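Local coordinates for protein L-glyceraldehyde 3-phosphate reductase (Clostridium beijerinckii, PDB 6HG6) that binds NADPH in a TIM-barrel fold and, as an aldo-keto reductase, probably reduces aldehydes such as furfural and methylglyoxal at the expense of that cofactor, at residues 46-51 against 300-305; 107-112 against 137-142; 197-202 against 262-267. All coordinates share one frame; numbering follows the deposited sequence.

Overall arrangement
From the N terminus the chain enters the eight-stranded parallel barrel, and contact 1 opens on helix 42-54, after the first barrel strand. It closes only 249 residues later, at the start of helix 302-308, so it joins the helices that follow the first and last strands, neighbours in the closed barrel. Contacts 2 and 3 both nest inside that long loop and follow one another in series. Contact 2 ties the loop after strand 93-98 to the loop after strand 132-137; contact 3 ties the loop after strand 189-195 to helix 258-273. Contacts 1 and 2 lie on opposite sides of the chain's centre, about 32 Å between their centres, and both touch NADPH, at its adenosine phosphate and nicotinamide ends.

Contact 1. Residues 46-51 against 300-305; sequences KELCFT and SKPSQI. With NDP (NADPH dihydro-nicotinamide-adenine-dinucleotide phosphate), chain B.
Leu48 and Thr51, one helical turn apart on helix 42-54, meet Pro302 and Ile305 at the start of helix 302-308, and no hydrogen bond crosses between the two segments. The apolar contact centres on the CD2 branch of Leu48. It lies against the backbone where Lys301 joins Pro302, 3.4 Å from Lys301 C, and also touches the proline ring at CD. Ile305 meets this branch too: its CD1 is 4.0 Å from Leu48 CD2 and comes to 3.3 Å from the carbonyl oxygen Leu48 O, a tight fit of methyl on backbone. Thr51 crosses Pro302 at about a right angle, with OG1 3.7 Å from Pro302 CB, while its CG2 methyl meets Ile305 CG2.

Two side-chain hydrogen bonds lie within the segments. Thr51 OG1, anti to its own carbonyl carbon (chi1 -58°), bonds Glu47 O of the preceding turn at 2.6 Å. That oxygen also takes the helical bond from Thr51 N, the two donors arriving from opposite faces of the carbonyl plane. In the other segment, Ser300 N donates to Gln304 OE1 at 3.0 Å, which fixes which end of the amide faces the cofactor.

Residues of 300-305 also hold NADPH. Gln304 NE2 reaches phosphate oxygen O1X of NADPH at 2.8 Å in a nearly straight bond (168°), and Ser300 OG bonds the same O1X at 2.9 Å. Gln304 CB and CG also lie beside the adenine, while Asn44 ND2 holds Ser300 O from helix 42-54. With Glu307 and Asn308 farther along, this helix start helps form the 2'-phosphate and adenine end of the cofactor site in an aldo-keto reductase TIM barrel.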
loop_
_atom_site.group_PDB
_atom_site.type_symbol
_atom_site.label_atom_id
_atom_site.label_comp_id
_atom_site.label_asym_id
_atom_site.label_seq_id
_atom_site.Cartn_x
_atom_site.Cartn_y
_atom_site.Cartn_z
ATOM N N LYS A 46 -13.482 2.801 12.714
ATOM C CA LYS A 46 -14.413 3.657 11.931
ATOM C C LYS A 46 -13.834 5.048 11.802
ATOM O O LYS A 46 -13.801 5.550 10.680
ATOM C CB LYS A 46 -15.795 3.788 12.566
ATOM C CG LYS A 46 -16.753 2.657 12.254
ATOM C CD LYS A 46 -17.946 2.627 13.163
ATOM C CE LYS A 46 -18.654 3.944 13.318
ATOM N NZ LYS A 46 -19.596 3.926 14.466
ATOM N N GLU A 47 -13.402 5.647 12.911
ATOM C CA GLU A 47 -12.881 7.032 12.906
ATOM C C GLU A 47 -11.649 7.105 12.027
ATOM O O GLU A 47 -11.470 8.137 11.345
ATOM C CB GLU A 47 -12.619 7.546 14.325
ATOM C CG GLU A 47 -13.907 7.800 15.043
ATOM C CD GLU A 47 -14.835 8.795 14.349
ATOM O OE1 GLU A 47 -14.324 9.842 13.884
ATOM O OE2 GLU A 47 -16.073 8.512 14.258
ATOM N N LEU A 48 -10.824 6.067 11.998
ATOM C CA LEU A 48 -9.607 6.107 11.152
ATOM C C LEU A 48 -10.033 6.130 9.677
ATOM O O LEU A 48 -9.492 6.947 8.909
ATOM C CB LEU A 48 -8.692 4.906 11.417
ATOM C CG LEU A 48 -7.914 4.941 12.720
ATOM C CD1 LEU A 48 -7.138 3.633 12.904
ATOM C CD2 LEU A 48 -6.977 6.118 12.724
ATOM N N CYS A 49 -10.985 5.295 9.308
ATOM C CA CYS A 49 -11.478 5.220 7.909
ATOM C C CYS A 49 -12.142 6.537 7.515
ATOM O O CYS A 49 -11.856 7.014 6.435
ATOM C CB CYS A 49 -12.429 4.056 7.723
ATOM S SG CYS A 49 -11.549 2.474 7.796
ATOM N N PHE A 50 -13.016 7.058 8.358
ATOM C CA PHE A 50 -13.742 8.309 8.124
ATOM C C PHE A 50 -12.718 9.435 7.976
ATOM O O PHE A 50 -12.870 10.283 7.075
ATOM C CB PHE A 50 -14.709 8.614 9.266
ATOM C CG PHE A 50 -15.800 7.587 9.463
ATOM C CD1 PHE A 50 -16.200 6.741 8.442
ATOM C CD2 PHE A 50 -16.538 7.610 10.639
ATOM C CE1 PHE A 50 -17.210 5.806 8.642
ATOM C CE2 PHE A 50 -17.576 6.713 10.825
ATOM C CZ PHE A 50 -17.924 5.838 9.819
ATOM N N THR A 51 -11.720 9.494 8.865
ATOM C CA THR A 51 -10.676 10.541 8.787
ATOM C C THR A 51 -9.944 10.418 7.449
ATOM O O THR A 51 -9.771 11.435 6.787
ATOM C CB THR A 51 -9.701 10.464 9.965
ATOM O OG1 THR A 51 -10.497 10.588 11.142
ATOM C CG2 THR A 51 -8.661 11.549 9.889
ATOM N N SER A 300 -2.781 4.424 14.083
ATOM C CA SER A 300 -3.514 3.964 15.290
ATOM C C SER A 300 -4.485 5.066 15.715
ATOM O O SER A 300 -5.434 4.786 16.462
ATOM C CB SER A 300 -2.574 3.574 16.429
ATOM O OG SER A 300 -1.661 4.614 16.717
ATOM N N LYS A 301 -4.250 6.306 15.285
ATOM C CA LYS A 301 -5.096 7.436 15.727
ATOM C C LYS A 301 -5.247 8.423 14.569
ATOM O O LYS A 301 -4.366 8.538 13.718
ATOM C CB LYS A 301 -4.554 8.009 17.037
ATOM C CG LYS A 301 -3.174 8.631 16.969
ATOM C CD LYS A 301 -2.632 8.983 18.356
ATOM C CE LYS A 301 -1.336 9.765 18.314
ATOM N NZ LYS A 301 -0.686 9.804 19.645
ATOM N N PRO A 302 -6.418 9.094 14.491
ATOM C CA PRO A 302 -6.735 10.034 13.404
ATOM C C PRO A 302 -5.696 11.148 13.202
ATOM O O PRO A 302 -5.399 11.470 12.062
ATOM C CB PRO A 302 -8.055 10.677 13.858
ATOM C CG PRO A 302 -8.692 9.572 14.706
ATOM C CD PRO A 302 -7.512 9.003 15.473
ATOM N N SER A 303 -5.083 11.633 14.275
ATOM C CA SER A 303 -4.095 12.737 14.185
ATOM C C SER A 303 -2.951 12.322 13.252
ATOM O O SER A 303 -2.375 13.212 12.613
ATOM C CB SER A 303 -3.580 13.157 15.549
ATOM O OG SER A 303 -2.992 12.053 16.218
ATOM N N GLN A 304 -2.602 11.033 13.175
ATOM C CA GLN A 304 -1.490 10.586 12.304
ATOM C C GLN A 304 -1.884 10.745 10.845
ATOM O O GLN A 304 -1.030 11.135 10.050
ATOM C CB GLN A 304 -1.051 9.165 12.603
ATOM C CG GLN A 304 -0.429 9.080 13.989
ATOM C CD GLN A 304 -0.261 7.656 14.444
ATOM O OE1 GLN A 304 -0.956 6.764 13.968
ATOM N NE2 GLN A 304 0.609 7.467 15.428
ATOM N N ILE A 305 -3.138 10.463 10.500
ATOM C CA ILE A 305 -3.604 10.669 9.112
ATOM C C ILE A 305 -3.498 12.169 8.792
ATOM O O ILE A 305 -2.954 12.527 7.749
ATOM C CB ILE A 305 -5.026 10.118 8.967
ATOM C CG1 ILE A 305 -5.011 8.614 9.249
ATOM C CG2 ILE A 305 -5.578 10.420 7.582
ATOM C CD1 ILE A 305 -6.353 7.932 9.168
HETATM P PA NDP B . 4.077 2.958 7.882
HETATM O O1A NDP B . 5.506 2.667 7.567
HETATM O O2A NDP B . 3.331 4.156 7.389
HETATM O O5B NDP B . 3.831 2.803 9.465
HETATM C C5B NDP B . 2.509 3.060 10.008
HETATM C C4B NDP B . 2.609 3.249 11.499
HETATM O O4B NDP B . 3.557 4.318 11.755
HETATM C C3B NDP B . 1.327 3.665 12.233
HETATM O O3B NDP B . 0.527 2.562 12.651
HETATM C C2B NDP B . 1.902 4.420 13.424
HETATM O O2B NDP B . 2.342 3.446 14.365
HETATM C C1B NDP B . 3.100 5.133 12.807
HETATM N N9A NDP B . 2.832 6.449 12.240
HETATM C C8A NDP B . 2.057 6.746 11.146
HETATM N N7A NDP B . 2.052 8.020 10.840
HETATM C C5A NDP B . 2.878 8.603 11.791
HETATM C C6A NDP B . 3.282 9.935 12.007
HETATM N N6A NDP B . 2.892 10.956 11.248
HETATM N N1A NDP B . 4.125 10.177 13.045
HETATM C C2A NDP B . 4.515 9.142 13.803
HETATM N N3A NDP B . 4.206 7.852 13.690
HETATM C C4A NDP B . 3.376 7.643 12.652
HETATM O O3 NDP B . 3.198 1.734 7.294
HETATM P PN NDP B . 2.975 0.199 7.687
HETATM O O1N NDP B . 1.925 0.165 8.747
HETATM O O2N NDP B . 4.274 -0.508 7.901
HETATM O O5D NDP B . 2.340 -0.347 6.309
HETATM C C5D NDP B . 1.299 0.449 5.684
HETATM C C4D NDP B . 0.434 -0.448 4.832
HETATM O O4D NDP B . 1.242 -1.050 3.805
HETATM C C3D NDP B . -0.194 -1.654 5.526
HETATM O O3D NDP B . -1.325 -1.260 6.289
HETATM C C2D NDP B . -0.526 -2.520 4.306
HETATM O O2D NDP B . -1.703 -2.063 3.691
HETATM C C1D NDP B . 0.682 -2.291 3.403
HETATM N N1N NDP B . 1.706 -3.356 3.546
HETATM C C2N NDP B . 1.917 -4.240 2.515
HETATM C C3N NDP B . 2.633 -5.395 2.671
HETATM C C7N NDP B . 2.810 -6.312 1.490
HETATM O O7N NDP B . 2.222 -6.089 0.415
HETATM N N7N NDP B . 3.596 -7.374 1.666
HETATM C C4N NDP B . 3.207 -5.674 4.033
HETATM C C5N NDP B . 3.092 -4.566 5.005
HETATM C C6N NDP B . 2.442 -3.461 4.711
HETATM P P2B NDP B . 2.271 3.845 15.930
HETATM O O1X NDP B . 1.185 4.856 16.239
HETATM O O2X NDP B . 2.026 2.520 16.635
HETATM O O3X NDP B . 3.667 4.396 16.180
#

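Contact 2. Residues 107-112 against 137-142; sequences YGDFGS and HHRMDP. With NDP (NADPH dihydro-nicotinamide-adenine-dinucleotide phosphate), chain B.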
loop_
_atom_site.group_PDB
_atom_site.type_symbol
_atom_site.label_atom_id
_atom_site.label_comp_id
_atom_site.label_asym_id
_atom_site.label_seq_id
_atom_site.Cartn_x
_atom_site.Cartn_y
_atom_site.Cartn_z
ATOM N N TYR A 107 -3.225 -25.679 0.622
ATOM C CA TYR A 107 -4.053 -24.778 -0.211
ATOM C C TYR A 107 -4.253 -23.436 0.491
ATOM O O TYR A 107 -5.058 -22.679 -0.009
ATOM C CB TYR A 107 -5.400 -25.436 -0.557
ATOM C CG TYR A 107 -5.237 -26.875 -0.927
ATOM C CD1 TYR A 107 -4.306 -27.252 -1.873
ATOM C CD2 TYR A 107 -5.912 -27.874 -0.239
ATOM C CE1 TYR A 107 -4.085 -28.578 -2.151
ATOM C CE2 TYR A 107 -5.713 -29.210 -0.515
ATOM C CZ TYR A 107 -4.747 -29.564 -1.436
ATOM O OH TYR A 107 -4.503 -30.904 -1.610
ATOM N N GLY A 108 -3.496 -23.124 1.562
ATOM C CA GLY A 108 -3.754 -21.879 2.308
ATOM C C GLY A 108 -2.579 -20.917 2.331
ATOM O O GLY A 108 -2.585 -20.016 3.177
ATOM N N ASP A 109 -1.671 -21.039 1.362
ATOM C CA ASP A 109 -0.465 -20.201 1.226
ATOM C C ASP A 109 0.037 -20.335 -0.215
ATOM O O ASP A 109 -0.381 -21.283 -0.911
ATOM C CB ASP A 109 0.584 -20.696 2.211
ATOM C CG ASP A 109 1.711 -19.757 2.564
ATOM O OD1 ASP A 109 1.857 -18.725 1.881
ATOM O OD2 ASP A 109 2.461 -20.099 3.546
ATOM N N PHE A 110 0.946 -19.463 -0.614
ATOM C CA PHE A 110 1.749 -19.570 -1.863
ATOM C C PHE A 110 1.056 -19.470 -3.250
ATOM O O PHE A 110 1.324 -20.146 -4.215
ATOM C CB PHE A 110 2.487 -20.905 -1.909
ATOM C CG PHE A 110 3.509 -21.045 -0.805
ATOM C CD1 PHE A 110 4.607 -20.210 -0.785
ATOM C CD2 PHE A 110 3.335 -21.952 0.228
ATOM C CE1 PHE A 110 5.563 -20.302 0.225
ATOM C CE2 PHE A 110 4.289 -22.048 1.244
ATOM C CZ PHE A 110 5.380 -21.208 1.244
ATOM N N GLY A 111 0.241 -18.662 -3.718
ATOM C CA GLY A 111 0.470 -18.968 -5.244
ATOM C C GLY A 111 -0.332 -19.984 -6.156
ATOM O O GLY A 111 -0.443 -19.765 -7.434
ATOM N N SER A 112 -0.833 -21.134 -5.706
ATOM C CA SER A 112 -1.680 -21.996 -6.571
ATOM C C SER A 112 -2.981 -21.296 -6.964
ATOM O O SER A 112 -3.478 -20.457 -6.209
ATOM C CB SER A 112 -2.016 -23.311 -5.894
ATOM O OG SER A 112 -2.873 -23.107 -4.759
ATOM N N HIS A 137 -1.539 -10.772 -6.336
ATOM C CA HIS A 137 -0.683 -11.892 -5.909
ATOM C C HIS A 137 0.280 -11.246 -4.888
ATOM O O HIS A 137 0.985 -10.299 -5.221
ATOM C CB HIS A 137 -0.005 -12.606 -7.062
ATOM C CG HIS A 137 0.690 -13.855 -6.612
ATOM N ND1 HIS A 137 1.833 -14.336 -7.212
ATOM C CD2 HIS A 137 0.392 -14.706 -5.600
ATOM C CE1 HIS A 137 2.222 -15.454 -6.636
ATOM N NE2 HIS A 137 1.350 -15.717 -5.614
ATOM N N HIS A 138 0.220 -11.701 -3.644
ATOM C CA HIS A 138 0.837 -11.017 -2.487
ATOM C C HIS A 138 2.368 -11.118 -2.470
ATOM O O HIS A 138 3.011 -10.265 -1.855
ATOM C CB HIS A 138 0.191 -11.561 -1.216
ATOM C CG HIS A 138 0.265 -10.656 -0.036
ATOM N ND1 HIS A 138 -0.474 -10.909 1.095
ATOM C CD2 HIS A 138 0.982 -9.534 0.206
ATOM C CE1 HIS A 138 -0.216 -9.984 1.991
ATOM N NE2 HIS A 138 0.689 -9.143 1.484
ATOM N N ARG A 139 2.944 -12.167 -3.045
ATOM C CA ARG A 139 4.407 -12.337 -3.107
ATOM C C ARG A 139 4.727 -13.342 -4.211
ATOM O O ARG A 139 3.832 -14.114 -4.629
ATOM C CB ARG A 139 4.980 -12.846 -1.782
ATOM C CG ARG A 139 4.330 -14.139 -1.282
ATOM C CD ARG A 139 5.261 -15.031 -0.518
ATOM N NE ARG A 139 4.584 -16.074 0.266
ATOM C CZ ARG A 139 5.155 -16.755 1.236
ATOM N NH1 ARG A 139 6.430 -16.569 1.537
ATOM N NH2 ARG A 139 4.471 -17.661 1.912
ATOM N N MET A 140 5.978 -13.377 -4.623
ATOM C CA MET A 140 6.403 -14.358 -5.631
ATOM C C MET A 140 6.354 -15.782 -5.041
ATOM O O MET A 140 6.674 -15.988 -3.865
ATOM C CB MET A 140 7.811 -14.038 -6.123
ATOM C CG MET A 140 7.913 -12.678 -6.785
ATOM S SD MET A 140 9.523 -12.359 -7.505
ATOM C CE MET A 140 10.563 -12.072 -6.074
ATOM N N ASP A 141 5.973 -16.746 -5.862
ATOM C CA ASP A 141 6.070 -18.172 -5.516
ATOM C C ASP A 141 6.894 -18.844 -6.596
ATOM O O ASP A 141 6.353 -19.274 -7.614
ATOM C CB ASP A 141 4.697 -18.832 -5.430
ATOM C CG ASP A 141 4.825 -20.287 -5.012
ATOM O OD1 ASP A 141 5.968 -20.725 -4.739
ATOM O OD2 ASP A 141 3.770 -20.967 -4.981
ATOM N N PRO A 142 8.206 -18.999 -6.410
ATOM C CA PRO A 142 9.017 -19.625 -7.444
ATOM C C PRO A 142 8.717 -21.119 -7.600
ATOM O O PRO A 142 9.192 -21.680 -8.553
ATOM C CB PRO A 142 10.460 -19.348 -6.980
ATOM C CG PRO A 142 10.328 -19.172 -5.460
ATOM C CD PRO A 142 8.994 -18.497 -5.266
HETATM P PA NDP B . 4.077 2.958 7.882
HETATM O O1A NDP B . 5.506 2.667 7.567
HETATM O O2A NDP B . 3.331 4.156 7.389
HETATM O O5B NDP B . 3.831 2.803 9.465
HETATM C C5B NDP B . 2.509 3.060 10.008
HETATM C C4B NDP B . 2.609 3.249 11.499
HETATM O O4B NDP B . 3.557 4.318 11.755
HETATM C C3B NDP B . 1.327 3.665 12.233
HETATM O O3B NDP B . 0.527 2.562 12.651
HETATM C C2B NDP B . 1.902 4.420 13.424
HETATM O O2B NDP B . 2.342 3.446 14.365
HETATM C C1B NDP B . 3.100 5.133 12.807
HETATM N N9A NDP B . 2.832 6.449 12.240
HETATM C C8A NDP B . 2.057 6.746 11.146
HETATM N N7A NDP B . 2.052 8.020 10.840
HETATM C C5A NDP B . 2.878 8.603 11.791
HETATM C C6A NDP B . 3.282 9.935 12.007
HETATM N N6A NDP B . 2.892 10.956 11.248
HETATM N N1A NDP B . 4.125 10.177 13.045
HETATM C C2A NDP B . 4.515 9.142 13.803
HETATM N N3A NDP B . 4.206 7.852 13.690
HETATM C C4A NDP B . 3.376 7.643 12.652
HETATM O O3 NDP B . 3.198 1.734 7.294
HETATM P PN NDP B . 2.975 0.199 7.687
HETATM O O1N NDP B . 1.925 0.165 8.747
HETATM O O2N NDP B . 4.274 -0.508 7.901
HETATM O O5D NDP B . 2.340 -0.347 6.309
HETATM C C5D NDP B . 1.299 0.449 5.684
HETATM C C4D NDP B . 0.434 -0.448 4.832
HETATM O O4D NDP B . 1.242 -1.050 3.805
HETATM C C3D NDP B . -0.194 -1.654 5.526
HETATM O O3D NDP B . -1.325 -1.260 6.289
HETATM C C2D NDP B . -0.526 -2.520 4.306
HETATM O O2D NDP B . -1.703 -2.063 3.691
HETATM C C1D NDP B . 0.682 -2.291 3.403
HETATM N N1N NDP B . 1.706 -3.356 3.546
HETATM C C2N NDP B . 1.917 -4.240 2.515
HETATM C C3N NDP B . 2.633 -5.395 2.671
HETATM C C7N NDP B . 2.810 -6.312 1.490
HETATM O O7N NDP B . 2.222 -6.089 0.415
HETATM N N7N NDP B . 3.596 -7.374 1.666
HETATM C C4N NDP B . 3.207 -5.674 4.033
HETATM C C5N NDP B . 3.092 -4.566 5.005
HETATM C C6N NDP B . 2.442 -3.461 4.711
HETATM P P2B NDP B . 2.271 3.845 15.930
HETATM O O1X NDP B . 1.185 4.856 16.239
HETATM O O2X NDP B . 2.026 2.520 16.635
HETATM O O3X NDP B . 3.667 4.396 16.180
HETATM O O HOH W 1 4.686 -19.235 4.428
#
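Asp109 and Arg139 form a salt bridge between two loops that follow neighbouring strands, 93-98 and 132-137, of the TIM barrel. Arg139 NH2 donates to Asp109 OD1 at 2.8 Å; the oxygen lies in the guanidinium plane and is met on its syn side, 21° out of the carboxylate plane. A water bridges the pair, donating to Asp109 OD2 and accepting from Arg139 NH2. Arg139 leaves the backbone with CG between N and the carbonyl carbon (chi1 55°), and the chain, bent at the next bond, brings NH2 to Asp109. Its NE is held by Gly99 O.

Phe110 lies nearly parallel to that guanidinium, the planes 16° apart, with CE1 over one guanidinium face, toward its rim, at 3.3 Å from Arg139 NH2.

Asp141 approaches Phe110 at its CB. Its own CG is anti to the backbone N, its CB pointing toward the other loop, and OD2 lies 3.3 Å from Phe110 CB. This acid is also tied to its own loop, OD2 by Thr144 OG1 and OD1 by Asp143 N. Deeper in, His137 presents NE2 to Gly111, 3.4 Å from Gly111 CA, while ND1 is bonded to Tyr170 OH. Phe110 and Gly111 both have positive phi, and Gly111 CA lies near Asp141 OD2 as well. His138, which follows His137, belongs to the cofactor pocket and puts its ring edge against the nicotinamide amide, His138 NE2 standing 3.4 Å from NADPH N7N.

Contact 3. Residues 197-202 against 262-267; sequences SIFDRT and EQIRRL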
loop_
_atom_site.group_PDB
_atom_site.type_symbol
_atom_site.label_atom_id
_atom_site.label_comp_id
_atom_site.label_asym_id
_atom_site.label_seq_id
_atom_site.Cartn_x
_atom_site.Cartn_y
_atom_site.Cartn_z
ATOM N N SER A 197 11.525 2.660 1.501
ATOM C CA SER A 197 11.745 3.749 2.476
ATOM C C SER A 197 13.145 4.300 2.276
ATOM O O SER A 197 13.948 3.682 1.581
ATOM C CB SER A 197 11.599 3.278 3.888
ATOM O OG SER A 197 12.672 2.410 4.195
ATOM N N ILE A 198 13.440 5.387 2.956
ATOM C CA ILE A 198 14.834 5.896 2.998
ATOM C C ILE A 198 15.785 4.761 3.422
ATOM O O ILE A 198 16.915 4.736 2.898
ATOM C CB ILE A 198 14.898 7.118 3.919
ATOM C CG1 ILE A 198 14.201 8.298 3.235
ATOM C CG2 ILE A 198 16.327 7.438 4.303
ATOM C CD1 ILE A 198 14.061 9.525 4.092
ATOM N N PHE A 199 15.362 3.852 4.317
ATOM C CA PHE A 199 16.215 2.749 4.846
ATOM C C PHE A 199 16.072 1.433 4.061
ATOM O O PHE A 199 16.875 0.497 4.316
ATOM C CB PHE A 199 15.934 2.521 6.329
ATOM C CG PHE A 199 16.511 3.582 7.221
ATOM C CD1 PHE A 199 17.826 3.973 7.084
ATOM C CD2 PHE A 199 15.727 4.205 8.175
ATOM C CE1 PHE A 199 18.368 4.943 7.910
ATOM C CE2 PHE A 199 16.269 5.175 9.008
ATOM C CZ PHE A 199 17.574 5.574 8.843
ATOM N N ASP A 200 15.166 1.343 3.102
ATOM C CA ASP A 200 15.001 0.107 2.308
ATOM C C ASP A 200 14.958 0.465 0.826
ATOM O O ASP A 200 13.888 0.848 0.329
ATOM C CB ASP A 200 13.778 -0.684 2.760
ATOM C CG ASP A 200 13.722 -2.038 2.097
ATOM O OD1 ASP A 200 14.495 -2.271 1.148
ATOM O OD2 ASP A 200 12.912 -2.853 2.543
ATOM N N ARG A 201 16.087 0.280 0.153
ATOM C CA ARG A 201 16.253 0.636 -1.274
ATOM C C ARG A 201 16.097 -0.586 -2.167
ATOM O O ARG A 201 16.593 -0.543 -3.312
ATOM C CB ARG A 201 17.638 1.257 -1.454
ATOM C CG ARG A 201 17.895 2.443 -0.540
ATOM C CD ARG A 201 16.808 3.513 -0.577
ATOM N NE ARG A 201 17.265 4.704 0.140
ATOM C CZ ARG A 201 17.944 5.731 -0.377
ATOM N NH1 ARG A 201 18.311 6.717 0.416
ATOM N NH2 ARG A 201 18.271 5.786 -1.658
ATOM N N THR A 202 15.504 -1.672 -1.670
ATOM C CA THR A 202 15.379 -2.930 -2.435
ATOM C C THR A 202 14.890 -2.664 -3.863
ATOM O O THR A 202 15.540 -3.180 -4.799
ATOM C CB THR A 202 14.468 -3.951 -1.739
ATOM O OG1 THR A 202 15.091 -4.235 -0.496
ATOM C CG2 THR A 202 14.303 -5.238 -2.532
ATOM N N GLU A 262 22.018 7.806 15.197
ATOM C CA GLU A 262 22.786 8.904 14.544
ATOM C C GLU A 262 22.210 9.180 13.147
ATOM O O GLU A 262 22.079 10.361 12.787
ATOM C CB GLU A 262 24.268 8.541 14.407
ATOM C CG GLU A 262 25.111 9.609 13.716
ATOM C CD GLU A 262 25.276 10.906 14.520
ATOM O OE1 GLU A 262 24.496 10.997 15.610
ATOM O OE2 GLU A 262 26.072 11.878 14.001
ATOM N N GLN A 263 21.925 8.131 12.375
ATOM C CA GLN A 263 21.305 8.268 11.031
ATOM C C GLN A 263 19.961 9.008 11.166
ATOM O O GLN A 263 19.626 9.895 10.264
ATOM C CB GLN A 263 21.066 6.904 10.382
ATOM C CG GLN A 263 22.334 6.157 10.002
ATOM C CD GLN A 263 21.982 4.826 9.390
ATOM O OE1 GLN A 263 21.038 4.165 9.813
ATOM N NE2 GLN A 263 22.696 4.453 8.342
ATOM N N ILE A 264 19.200 8.634 12.212
ATOM C CA ILE A 264 17.841 9.172 12.488
ATOM C C ILE A 264 17.957 10.621 12.927
ATOM O O ILE A 264 17.121 11.431 12.506
ATOM C CB ILE A 264 17.107 8.307 13.528
ATOM C CG1 ILE A 264 16.816 6.912 12.979
ATOM C CG2 ILE A 264 15.836 8.986 13.998
ATOM C CD1 ILE A 264 16.274 5.931 14.009
ATOM N N ARG A 265 18.969 10.935 13.741
ATOM C CA ARG A 265 19.171 12.313 14.228
ATOM C C ARG A 265 19.450 13.241 13.015
ATOM O O ARG A 265 18.967 14.415 13.073
ATOM C CB ARG A 265 20.327 12.380 15.234
ATOM C CG ARG A 265 20.543 13.773 15.806
ATOM C CD ARG A 265 21.795 13.840 16.653
ATOM N NE ARG A 265 23.019 13.785 15.849
ATOM C CZ ARG A 265 23.551 14.823 15.187
ATOM N NH1 ARG A 265 22.946 16.007 15.204
ATOM N NH2 ARG A 265 24.667 14.664 14.479
ATOM N N ARG A 266 20.372 12.802 12.134
ATOM C CA ARG A 266 20.805 13.607 10.958
ATOM C C ARG A 266 19.662 13.727 9.937
ATOM O O ARG A 266 19.550 14.785 9.326
ATOM C CB ARG A 266 22.037 13.006 10.279
ATOM C CG ARG A 266 23.304 13.014 11.124
ATOM C CD ARG A 266 24.370 12.224 10.389
ATOM N NE ARG A 266 25.380 13.038 9.738
ATOM C CZ ARG A 266 26.171 12.678 8.716
ATOM N NH1 ARG A 266 26.050 11.500 8.122
ATOM N NH2 ARG A 266 27.097 13.529 8.289
ATOM N N LEU A 267 18.852 12.687 9.739
ATOM C CA LEU A 267 17.716 12.751 8.768
ATOM C C LEU A 267 16.654 13.739 9.304
ATOM O O LEU A 267 16.143 14.638 8.571
ATOM C CB LEU A 267 17.092 11.369 8.532
ATOM C CG LEU A 267 17.967 10.392 7.754
ATOM C CD1 LEU A 267 17.368 8.999 7.807
ATOM C CD2 LEU A 267 18.178 10.841 6.317
#
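A type I beta turn, Ser197 to Asp200, in the loop after barrel strand 189-195 packs against helix 258-273 of the TIM barrel, chiefly through Phe199 on one side and Gln263 and Leu267 on the other. The backbones stay well apart, Phe199 CA and Gln263 CA being 9.7 Å from each other, so side chains bridge the gap. No hydrogen bond crosses.

Phe199 carries most of it. Its CG is anti to the carbonyl carbon (chi1 -74°), and at the end of the ring CZ meets Leu267 CD1 tip to tip at 3.6 Å. Gln263 sits one helical turn earlier; its extended chain crosses the ring obliquely, the amide and ring planes 25° apart, and brings OE1 to 3.4 Å from Phe199 CE1. That oxygen is bonded to Lys260 NZ, and the same lysine makes a cation-pi contact with Phe199, so one ammonium group probably serves both. Ile264 CG1 adds a looser touch at Phe199 CE2. Beside the ring, Ile198 and Leu267 slide past each other in opposite directions.

Helices 278-286 and 319-329 help enclose this largely buried contact: Trp285 and Ile325 touch Ile198, and Leu278 and Ile328 touch Leu267. Further bonds lie within the loop. Asp200 OD1 takes Thr202 N and Thr202 OG1 together, the first bond making an Asx turn just ahead of helix 202-205. Arg201 is paired with Asp326 and Glu204 through its terminal nitrogens, and its NE donates to Ile198 O at 2.8 Å, nearly straight at 171° but from above the carbonyl plane.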